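Local coordinates for protein aminofutalosine deaminase (Helicobacter pylori, PDB 7LKK) that hydrolytically deaminates aminofutalosine in the menaquinone pathway, and probably adenosine too, at an active site that holds a metal ion, at residues T80-F84 with H139-V143; A190-P196 with S216-F222. The contacts are given in a common frame with arbitrary orientation. Where two conformers were deposited one is given. Residues are numbered along the deposited sequence.

Contact 1: residues T80-F84 with H139-V143; sequences THFEF and HLIEV. With FE (Fe (III) ion), chain E; MCF ((8R)-3-(5-S-methyl-5-thio-beta-D-ribofuranosyl)-3,6,7,8-tetrahydroimidazo[4,5-d][1,3]diazepin-8-ol), chain J.
Two glutamate carboxylates approach each other with like charge, Glu-83 OE2 lying 3.7 Å from Glu-142 OE2, in the loops that follow two neighbouring parallel strands (69-80 and 130-137) of an amidohydrolase TIM barrel. Residues 80-84 leave the first strand and make a short 3-10 turn at Phe-82 and Glu-83 (phi/psi -65/-32 and -63/-23). Residues 139-143 form an irregular turn leading into the next helix, with Leu-140 in the left-handed region (65/26). The closest CA pair is Glu-83 with Glu-142, 6.2 Å apart, and 238 Å² is buried. Glu-83 (chi1 m, chi2 t) extends its carboxylate to the facing backbone: OE2 accepts a hydrogen bond from His-139 N at 2.9 Å and a weak one from Ile-141 N at 3.5 Å, while OE1 takes Asn-138 N. Glu-142 (chi1 p, chi2 m) bonds through OE2 to Ser-137 OG; water 1 bridges its OE1 to Phe-82 N, 2.7 Å from each. Phe-82 CB packs on Glu-142 CB at 3.7 Å. The 80-84 loop carries the second histidine of the His-X-His metal motif, and His-81 NE2 coordinates the iron, FE, at 2.0 Å.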
loop_
_atom_site.group_PDB
_atom_site.type_symbol
_atom_site.label_atom_id
_atom_site.label_comp_id
_atom_site.label_asym_id
_atom_site.label_seq_id
_atom_site.Cartn_x
_atom_site.Cartn_y
_atom_site.Cartn_z
ATOM N N THR A 80 15.268 -9.666 5.876
ATOM C CA THR A 80 15.661 -8.409 5.257
ATOM C C THR A 80 17.098 -8.529 4.766
ATOM O O THR A 80 17.862 -9.381 5.225
ATOM C CB THR A 80 15.518 -7.225 6.222
ATOM O OG1 THR A 80 15.778 -6.002 5.521
ATOM C CG2 THR A 80 16.493 -7.361 7.377
ATOM N N HIS A 81 17.455 -7.660 3.823
ATOM C CA HIS A 81 18.804 -7.582 3.259
ATOM C C HIS A 81 19.344 -6.177 3.513
ATOM O O HIS A 81 19.156 -5.276 2.692
ATOM C CB HIS A 81 18.810 -7.903 1.761
ATOM C CG HIS A 81 18.239 -9.243 1.418
ATOM N ND1 HIS A 81 19.021 -10.309 1.030
ATOM C CD2 HIS A 81 16.960 -9.684 1.383
ATOM C CE1 HIS A 81 18.250 -11.351 0.780
ATOM N NE2 HIS A 81 16.995 -10.999 0.987
ATOM N N PHE A 82 20.012 -5.990 4.655
ATOM C CA PHE A 82 20.522 -4.667 5.003
ATOM C C PHE A 82 21.598 -4.195 4.033
ATOM O O PHE A 82 21.723 -2.990 3.787
ATOM C CB PHE A 82 21.072 -4.671 6.429
ATOM C CG PHE A 82 20.013 -4.559 7.488
ATOM C CD1 PHE A 82 19.312 -3.377 7.666
ATOM C CD2 PHE A 82 19.727 -5.631 8.314
ATOM C CE1 PHE A 82 18.340 -3.272 8.643
ATOM C CE2 PHE A 82 18.757 -5.531 9.296
ATOM C CZ PHE A 82 18.063 -4.351 9.458
ATOM N N GLU A 83 22.381 -5.121 3.473
ATOM C CA GLU A 83 23.488 -4.736 2.604
ATOM C C GLU A 83 23.026 -4.004 1.348
ATOM O O GLU A 83 23.814 -3.260 0.755
ATOM C CB GLU A 83 24.307 -5.971 2.219
ATOM C CG GLU A 83 25.006 -6.645 3.394
ATOM C CD GLU A 83 25.650 -7.968 3.014
ATOM O OE1 GLU A 83 24.995 -8.776 2.323
ATOM O OE2 GLU A 83 26.811 -8.201 3.410
ATOM N N PHE A 84 21.771 -4.186 0.933
ATOM C CA PHE A 84 21.230 -3.524 -0.247
ATOM C C PHE A 84 20.467 -2.246 0.091
ATOM O O PHE A 84 19.622 -1.812 -0.699
ATOM C CB PHE A 84 20.318 -4.480 -1.017
ATOM C CG PHE A 84 21.046 -5.591 -1.715
ATOM C CD1 PHE A 84 21.561 -5.406 -2.989
ATOM C CD2 PHE A 84 21.204 -6.824 -1.105
ATOM C CE1 PHE A 84 22.227 -6.429 -3.637
ATOM C CE2 PHE A 84 21.870 -7.850 -1.748
ATOM C CZ PHE A 84 22.381 -7.651 -3.016
ATOM N N HIS A 139 28.182 -10.772 2.995
ATOM C CA HIS A 139 29.540 -10.341 3.294
ATOM C C HIS A 139 29.722 -9.818 4.714
ATOM O O HIS A 139 30.829 -9.385 5.054
ATOM C CB HIS A 139 29.990 -9.257 2.300
ATOM C CG HIS A 139 29.826 -9.645 0.863
ATOM N ND1 HIS A 139 30.590 -10.623 0.263
ATOM C CD2 HIS A 139 28.989 -9.182 -0.096
ATOM C CE1 HIS A 139 30.229 -10.747 -1.002
ATOM N NE2 HIS A 139 29.259 -9.884 -1.246
ATOM N N LEU A 140 28.670 -9.821 5.536
ATOM C CA LEU A 140 28.732 -9.388 6.937
ATOM C C LEU A 140 29.066 -7.903 7.076
ATOM O O LEU A 140 29.610 -7.474 8.097
ATOM C CB LEU A 140 29.729 -10.233 7.739
ATOM C CG LEU A 140 29.573 -11.753 7.660
ATOM C CD1 LEU A 140 30.582 -12.441 8.568
ATOM C CD2 LEU A 140 28.154 -12.173 8.012
ATOM N N ILE A 141 28.733 -7.101 6.060
ATOM C CA ILE A 141 29.029 -5.673 6.110
ATOM C C ILE A 141 28.096 -4.941 7.072
ATOM O O ILE A 141 28.455 -3.883 7.602
ATOM C CB ILE A 141 28.973 -5.084 4.685
ATOM C CG1 ILE A 141 30.077 -5.699 3.822
ATOM C CG2 ILE A 141 29.127 -3.569 4.694
ATOM C CD1 ILE A 141 30.031 -5.269 2.374
ATOM N N GLU A 142 26.918 -5.497 7.346
ATOM C CA GLU A 142 25.954 -4.866 8.237
ATOM C C GLU A 142 26.067 -5.336 9.681
ATOM O O GLU A 142 25.391 -4.775 10.549
ATOM C CB GLU A 142 24.529 -5.125 7.737
ATOM C CG GLU A 142 24.026 -6.529 8.034
ATOM C CD GLU A 142 24.386 -7.518 6.944
ATOM O OE1 GLU A 142 23.480 -7.916 6.182
ATOM O OE2 GLU A 142 25.574 -7.893 6.847
ATOM N N VAL A 143 26.898 -6.346 9.956
ATOM C CA VAL A 143 26.902 -6.984 11.272
ATOM C C VAL A 143 27.346 -6.007 12.356
ATOM O O VAL A 143 26.772 -5.972 13.450
ATOM C CB VAL A 143 27.789 -8.244 11.250
ATOM C CG1 VAL A 143 27.925 -8.827 12.650
ATOM C CG2 VAL A 143 27.211 -9.278 10.298
HETATM FE FE FE E . 15.428 -12.017 0.286
HETATM O O8 MCF J . 14.835 -12.087 -1.581
HETATM C C8 MCF J . 14.947 -10.969 -2.423
HETATM C C7 MCF J . 14.531 -11.270 -3.859
HETATM N N6 MCF J . 14.832 -12.636 -4.206
HETATM C C5 MCF J . 16.153 -13.162 -3.943
HETATM N N4 MCF J . 17.258 -12.437 -3.325
HETATM C C10 MCF J . 17.434 -11.049 -2.830
HETATM C C9 MCF J . 16.349 -10.326 -2.374
HETATM N N1 MCF J . 16.793 -9.138 -1.990
HETATM C C2 MCF J . 18.112 -9.080 -2.163
HETATM N N3 MCF J . 18.499 -10.255 -2.667
HETATM C C1S MCF J . 19.922 -10.562 -3.011
HETATM C C2S MCF J . 20.380 -11.976 -2.584
HETATM O O2S MCF J . 20.776 -11.981 -1.279
HETATM O O4S MCF J . 20.076 -10.557 -4.281
HETATM C C4S MCF J . 21.334 -11.531 -4.584
HETATM C C3S MCF J . 21.569 -12.220 -3.504
HETATM O O3S MCF J . 22.830 -11.711 -2.852
HETATM C C5S MCF J . 20.989 -12.454 -5.740
HETATM S S5S MCF J . 22.500 -12.876 -6.654
HETATM C C6S MCF J . 22.205 -14.377 -7.633
HETATM O O HOH W 1 20.809 -8.052 6.201
#

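Contact 2: residues A190-P196 with S216-F222; sequences ALAVHAP and SLLSTHF. With FE (Fe (III) ion), chain E; MCF ((8R)-3-(5-S-methyl-5-thio-beta-D-ribofuranosyl)-3,6,7,8-tetrahydroimidazo[4,5-d][1,3]diazepin-8-ol), chain J; EDO (1,2-ethanediol), chain H.
At the apolar centre, Leu-191 CB meets Leu-218 CD2 at 4.1 Å, on the sheet face that also carries Val-193 and Thr-220; Ala-192 and Ser-219 occupy the other face, CB to CB 4.3 Å. The strands run parallel, their short-segment axes approaching to 4.7 Å and crossing at -23°, with CA register Leu-191/Leu-218, Ala-192/Ser-219 and Val-193/Thr-220. Leu-191 N donates to Leu-217 O (3.2 Å), Val-193 N to Ser-219 O (3.0 Å), and Ser-219 N weakly to Leu-191 O (3.3 Å). Thr-220 OG1 (chi1 t) donates to Val-193 O at 2.9 Å and also bonds Tyr-262. At the polar end, His-194 (phi/psi -60/-63) breaks the strand, and its O accepts both His-221 N (3.0 Å) and His-221 ND1 (2.9 Å). With ND1 donating, His-221 NE2 is left to coordinate the iron, FE, at 2.4 Å. His-194 bonds Ser-198 through ND1 and, weakly, MCF N4 through NE2 (3.4 Å). This is the beta-alpha-beta crossover of a TIM barrel, with metal and inhibitor at the C-terminal strand ends.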
loop_
_atom_site.group_PDB
_atom_site.type_symbol
_atom_site.label_atom_id
_atom_site.label_comp_id
_atom_site.label_asym_id
_atom_site.label_seq_id
_atom_site.Cartn_x
_atom_site.Cartn_y
_atom_site.Cartn_z
ATOM N N ALA A 190 23.407 -17.723 11.865
ATOM C CA ALA A 190 22.615 -18.673 11.100
ATOM C C ALA A 190 23.160 -18.722 9.678
ATOM O O ALA A 190 24.084 -17.987 9.322
ATOM C CB ALA A 190 21.128 -18.303 11.124
ATOM N N LEU A 191 22.578 -19.597 8.862
ATOM C CA LEU A 191 23.066 -19.858 7.517
ATOM C C LEU A 191 21.906 -19.848 6.535
ATOM O O LEU A 191 20.751 -20.081 6.900
ATOM C CB LEU A 191 23.806 -21.201 7.444
ATOM C CG LEU A 191 25.166 -21.231 8.142
ATOM C CD1 LEU A 191 25.529 -22.643 8.565
ATOM C CD2 LEU A 191 26.234 -20.646 7.233
ATOM N N ALA A 192 22.223 -19.575 5.272
ATOM C CA ALA A 192 21.200 -19.515 4.240
ATOM C C ALA A 192 21.725 -20.088 2.934
ATOM O O ALA A 192 22.885 -19.874 2.568
ATOM C CB ALA A 192 20.716 -18.075 4.016
ATOM N N VAL A 193 20.859 -20.827 2.248
ATOM C CA VAL A 193 21.062 -21.226 0.862
ATOM C C VAL A 193 20.234 -20.282 0.006
ATOM O O VAL A 193 19.030 -20.129 0.239
ATOM C CB VAL A 193 20.641 -22.688 0.636
ATOM C CG1 VAL A 193 20.829 -23.078 -0.823
ATOM C CG2 VAL A 193 21.416 -23.621 1.563
ATOM N N HIS A 194 20.870 -19.628 -0.969
ATOM C CA HIS A 194 20.191 -18.538 -1.664
ATOM C C HIS A 194 18.919 -19.020 -2.357
ATOM O O HIS A 194 17.815 -18.573 -2.030
ATOM C CB HIS A 194 21.115 -17.865 -2.674
ATOM C CG HIS A 194 20.436 -16.779 -3.449
ATOM N ND1 HIS A 194 20.005 -16.946 -4.746
ATOM C CD2 HIS A 194 20.069 -15.526 -3.089
ATOM C CE1 HIS A 194 19.422 -15.836 -5.161
ATOM N NE2 HIS A 194 19.447 -14.959 -4.174
ATOM N N ALA A 195 19.053 -19.923 -3.319
ATOM C CA ALA A 195 17.922 -20.300 -4.160
ATOM C C ALA A 195 18.280 -21.579 -4.909
ATOM O O ALA A 195 19.458 -21.931 -5.016
ATOM C CB ALA A 195 17.565 -19.177 -5.147
ATOM N N PRO A 196 17.271 -22.292 -5.426
ATOM C CA PRO A 196 17.563 -23.487 -6.236
ATOM C C PRO A 196 18.350 -23.198 -7.504
ATOM O O PRO A 196 19.100 -24.069 -7.959
ATOM C CB PRO A 196 16.167 -24.039 -6.556
ATOM C CG PRO A 196 15.294 -23.522 -5.462
ATOM C CD PRO A 196 15.835 -22.169 -5.119
ATOM N N SER A 216 22.490 -24.382 13.793
ATOM C CA SER A 216 22.097 -23.098 13.234
ATOM C C SER A 216 20.767 -23.208 12.498
ATOM O O SER A 216 20.415 -24.261 11.960
ATOM C CB SER A 216 23.168 -22.573 12.272
ATOM O OG SER A 216 24.361 -22.234 12.957
ATOM N N LEU A 217 20.031 -22.099 12.473
ATOM C CA LEU A 217 18.830 -22.024 11.658
ATOM C C LEU A 217 19.205 -21.927 10.181
ATOM O O LEU A 217 20.337 -21.596 9.819
ATOM C CB LEU A 217 17.978 -20.815 12.052
ATOM C CG LEU A 217 17.003 -20.890 13.230
ATOM C CD1 LEU A 217 17.540 -21.713 14.391
ATOM C CD2 LEU A 217 16.642 -19.482 13.690
ATOM N N LEU A 218 18.236 -22.224 9.317
ATOM C CA LEU A 218 18.433 -22.146 7.877
ATOM C C LEU A 218 17.339 -21.292 7.250
ATOM O O LEU A 218 16.238 -21.164 7.790
ATOM C CB LEU A 218 18.443 -23.537 7.224
ATOM C CG LEU A 218 19.724 -24.354 7.408
ATOM C CD1 LEU A 218 19.461 -25.833 7.164
ATOM C CD2 LEU A 218 20.825 -23.840 6.490
ATOM N N SER A 219 17.663 -20.706 6.101
ATOM C CA SER A 219 16.724 -19.889 5.349
ATOM C C SER A 219 17.042 -20.052 3.872
ATOM O O SER A 219 18.185 -20.331 3.500
ATOM C CB SER A 219 16.792 -18.414 5.763
ATOM O OG SER A 219 15.807 -17.646 5.093
ATOM N N THR A 220 16.024 -19.889 3.033
ATOM C CA THR A 220 16.212 -20.044 1.598
ATOM C C THR A 220 15.071 -19.358 0.860
ATOM O O THR A 220 13.950 -19.267 1.370
ATOM C CB THR A 220 16.296 -21.527 1.202
ATOM O OG1 THR A 220 16.590 -21.640 -0.196
ATOM C CG2 THR A 220 14.992 -22.251 1.511
ATOM N N HIS A 221 15.380 -18.852 -0.333
ATOM C CA HIS A 221 14.366 -18.358 -1.256
ATOM C C HIS A 221 13.844 -19.529 -2.078
ATOM O O HIS A 221 14.634 -20.309 -2.620
ATOM C CB HIS A 221 14.937 -17.278 -2.175
ATOM C CG HIS A 221 15.514 -16.105 -1.445
ATOM N ND1 HIS A 221 16.862 -15.975 -1.194
ATOM C CD2 HIS A 221 14.924 -15.008 -0.913
ATOM C CE1 HIS A 221 17.079 -14.848 -0.539
ATOM N NE2 HIS A 221 15.920 -14.242 -0.357
ATOM N N PHE A 222 12.521 -19.656 -2.172
ATOM C CA PHE A 222 11.923 -20.826 -2.806
ATOM C C PHE A 222 10.794 -20.404 -3.732
ATOM O O PHE A 222 9.839 -19.760 -3.290
ATOM C CB PHE A 222 11.407 -21.811 -1.752
ATOM C CG PHE A 222 10.980 -23.129 -2.323
ATOM C CD1 PHE A 222 11.880 -23.917 -3.021
ATOM C CD2 PHE A 222 9.678 -23.577 -2.169
ATOM C CE1 PHE A 222 11.490 -25.127 -3.555
ATOM C CE2 PHE A 222 9.284 -24.789 -2.700
ATOM C CZ PHE A 222 10.190 -25.565 -3.393
HETATM FE FE FE E . 15.428 -12.017 0.286
HETATM O O8 MCF J . 14.835 -12.087 -1.581
HETATM C C8 MCF J . 14.947 -10.969 -2.423
HETATM C C7 MCF J . 14.531 -11.270 -3.859
HETATM N N6 MCF J . 14.832 -12.636 -4.206
HETATM C C5 MCF J . 16.153 -13.162 -3.943
HETATM N N4 MCF J . 17.258 -12.437 -3.325
HETATM C C10 MCF J . 17.434 -11.049 -2.830
HETATM C C9 MCF J . 16.349 -10.326 -2.374
HETATM N N1 MCF J . 16.793 -9.138 -1.990
HETATM C C2 MCF J . 18.112 -9.080 -2.163
HETATM N N3 MCF J . 18.499 -10.255 -2.667
HETATM C C1S MCF J . 19.922 -10.562 -3.011
HETATM C C2S MCF J . 20.380 -11.976 -2.584
HETATM O O2S MCF J . 20.776 -11.981 -1.279
HETATM O O4S MCF J . 20.076 -10.557 -4.281
HETATM C C4S MCF J . 21.334 -11.531 -4.584
HETATM C C3S MCF J . 21.569 -12.220 -3.504
HETATM O O3S MCF J . 22.830 -11.711 -2.852
HETATM C C5S MCF J . 20.989 -12.454 -5.740
HETATM S S5S MCF J . 22.500 -12.876 -6.654
HETATM C C6S MCF J . 22.205 -14.377 -7.633
HETATM C C1 EDO H . 18.991 -27.895 11.270
HETATM O O1 EDO H . 18.086 -26.786 11.239
HETATM C C2 EDO H . 19.799 -27.855 12.560
HETATM O O2 EDO H . 20.734 -26.773 12.501
#

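Both contacts join neighbouring beta-alpha units of one barrel and reach the same iron and inhibitor, their centres 15 Å apart. Contact 2 is buried core: 549 Å² between two barrel strands, held mainly by backbone hydrogen bonds and small or apolar side chains. Contact 1, with 238 Å², is partly buried; its touching residues lie beyond the strand ends, where no backbone pairing joins the two segments; a carboxylate receiving main-chain amides and a bridging water do so instead. They meet at the metal, His-81 NE2 lying 3.7 Å from His-221 NE2; with His-79 and Asp-328, one histidine from each contact completes the protein ligands of the iron.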